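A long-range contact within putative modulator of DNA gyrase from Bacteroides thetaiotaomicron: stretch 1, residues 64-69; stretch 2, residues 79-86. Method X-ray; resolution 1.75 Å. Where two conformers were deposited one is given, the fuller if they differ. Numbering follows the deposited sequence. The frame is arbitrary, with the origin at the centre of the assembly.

Stretch 1, residues 64-69: EGGLSL
Stretch 2 (79-86) SISTNRLN

Antiparallel β-pairing alternates wide and narrow residue pairs, and residues 64-69 and 79-82 of this putative gyrase modulator illustrate the rule compactly. Both segments are extended strands whose N-to-C directions meet at 172°, their axes approaching to 4.7 Å. Two reciprocal hydrogen-bonded pairs fix the register. Leu-67 N donates to Thr-82 O at 2.8 Å and Thr-82 N returns a bond to Leu-67 O at 2.9 Å; two residues along, Leu-69 N reaches Ile-80 O at 2.8 Å, and Ile-80 N reaches Leu-69 O at 3.1 Å. All four bonds are nearly linear, with N-H...O angles of 164-169°. Within the second stretch, Arg-84 N donates to Thr-82 OG1 at 3.0 Å, linking the segment after the strand back to Thr-82. The CA atoms of the Leu-67/Thr-82 and Leu-69/Ile-80 pairs lie 5.5 and 5.4 Å apart, respectively, whereas Ser-68 and Ser-81, the intervening non-hydrogen-bonded pair, close to 4.1 Å between CA atoms. Here CA-H groups supplement the ladder: Ser-81 CA lies 3.3 Å from Leu-67 O, and Ser-68 CA 3.3 Å from Ile-80 O. Gly-66 (phi/psi -157/-179°) has its CA 3.4 Å from Thr-82 O; with this backbone an ideal CB would lie a tight 3.0 Å from that oxygen.

Side chains alternate accordingly. Ser-68 (chi1 m) and Ser-81 (p) share one face, with Ser-68 OG 3.4 Å from Ser-81 CB. The other face carries Leu-67 (t, p), Leu-69 (m, chi2 87°), Ile-80 (p, t) and Thr-82 (t). There, Leu-69 CB packs 4.0 Å from Ile-80 CG1.

Beyond Thr-82 the second stretch leaves the strand, Asn-83 adopting phi/psi of -117/15°. Leu-85 (m, t), its CA-to-CB bond directed toward the first strand, brings CD2 to 4.1 Å from Leu-67 CB, extending the apolar packing.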

# COMPACT_ATOMS: atom_id res chain seq x y z
N GLU A 64 -8.26 13.26 12.19
CA GLU A 64 -7.17 13.89 11.40
C GLU A 64 -7.73 15.14 10.75
O GLU A 64 -8.94 15.25 10.53
CB GLU A 64 -6.65 12.90 10.34
CG GLU A 64 -6.09 11.57 10.82
N GLY A 65 -6.86 16.13 10.49
CA GLY A 65 -7.27 17.31 9.78
C GLY A 65 -6.05 17.93 9.17
O GLY A 65 -5.00 17.95 9.84
N GLY A 66 -6.17 18.42 7.95
CA GLY A 66 -5.02 19.08 7.34
C GLY A 66 -5.35 20.06 6.23
O GLY A 66 -6.53 20.33 5.93
N LEU A 67 -4.30 20.64 5.65
CA LEU A 67 -4.41 21.63 4.60
C LEU A 67 -3.49 21.21 3.47
O LEU A 67 -2.34 20.89 3.74
CB LEU A 67 -3.98 22.99 5.13
CG LEU A 67 -4.34 24.35 4.61
CD1 LEU A 67 -5.84 24.55 4.52
CD2 LEU A 67 -3.79 25.40 5.60
N SER A 68 -4.01 21.20 2.26
CA SER A 68 -3.23 20.84 1.03
C SER A 68 -3.33 22.01 0.11
O SER A 68 -4.39 22.63 -0.01
CB SER A 68 -3.84 19.61 0.37
OG SER A 68 -3.51 18.52 1.20
N LEU A 69 -2.22 22.39 -0.54
CA LEU A 69 -2.30 23.48 -1.53
C LEU A 69 -1.67 23.05 -2.83
O LEU A 69 -0.68 22.31 -2.83
CB LEU A 69 -1.54 24.72 -1.02
CG LEU A 69 -2.10 25.48 0.18
CD1 LEU A 69 -1.60 24.87 1.45
CD2 LEU A 69 -1.70 26.90 0.16
N SER A 79 2.90 20.87 -5.27
CA SER A 79 1.94 20.41 -4.28
C SER A 79 2.52 20.29 -2.89
O SER A 79 3.63 19.72 -2.72
CB SER A 79 1.42 19.02 -4.72
OG SER A 79 0.89 19.08 -6.04
N ILE A 80 1.87 20.90 -1.90
CA ILE A 80 2.31 20.78 -0.54
C ILE A 80 1.13 20.40 0.38
O ILE A 80 -0.04 20.67 0.08
CB ILE A 80 2.95 22.04 -0.03
CG1 ILE A 80 1.98 23.22 0.10
CG2 ILE A 80 4.13 22.50 -0.97
CD1 ILE A 80 2.62 24.51 0.50
N SER A 81 1.44 19.81 1.51
CA SER A 81 0.37 19.43 2.43
C SER A 81 0.91 19.35 3.84
O SER A 81 2.06 18.92 4.04
CB SER A 81 -0.18 18.08 1.98
OG SER A 81 0.74 17.05 2.29
N THR A 82 0.11 19.82 4.81
CA THR A 82 0.52 19.87 6.17
C THR A 82 -0.65 19.72 7.12
O THR A 82 -1.82 20.05 6.80
CB THR A 82 1.20 21.19 6.44
OG1 THR A 82 1.70 21.23 7.75
CG2 THR A 82 0.26 22.40 6.23
N ASN A 83 -0.33 19.20 8.30
CA ASN A 83 -1.33 19.20 9.35
C ASN A 83 -0.88 20.02 10.51
O ASN A 83 -1.43 19.87 11.59
CB ASN A 83 -1.70 17.79 9.74
CG ASN A 83 -0.53 16.97 10.25
OD1 ASN A 83 0.43 17.51 10.82
ND2 ASN A 83 -0.65 15.63 10.14
N ARG A 84 0.16 20.84 10.31
CA ARG A 84 0.71 21.67 11.33
C ARG A 84 0.26 23.09 11.03
O ARG A 84 0.87 23.78 10.22
CB ARG A 84 2.25 21.60 11.37
CG ARG A 84 2.79 20.23 11.61
CD ARG A 84 4.32 20.15 11.55
NE ARG A 84 5.00 20.66 12.72
CZ ARG A 84 5.23 19.96 13.82
NH1 ARG A 84 4.76 18.73 13.94
NH2 ARG A 84 5.87 20.49 14.83
N LEU A 85 -0.79 23.52 11.73
CA LEU A 85 -1.61 24.65 11.29
C LEU A 85 -1.51 25.97 12.03
O LEU A 85 -2.36 26.82 11.81
CB LEU A 85 -3.07 24.22 11.24
CG LEU A 85 -3.34 22.97 10.40
CD1 LEU A 85 -4.82 22.67 10.24
CD2 LEU A 85 -2.68 23.06 9.01
N ASN A 86 -0.49 26.17 12.86
CA ASN A 86 -0.26 27.48 13.44
C ASN A 86 0.16 28.38 12.30
O ASN A 86 0.91 27.96 11.40
CB ASN A 86 0.81 27.46 14.55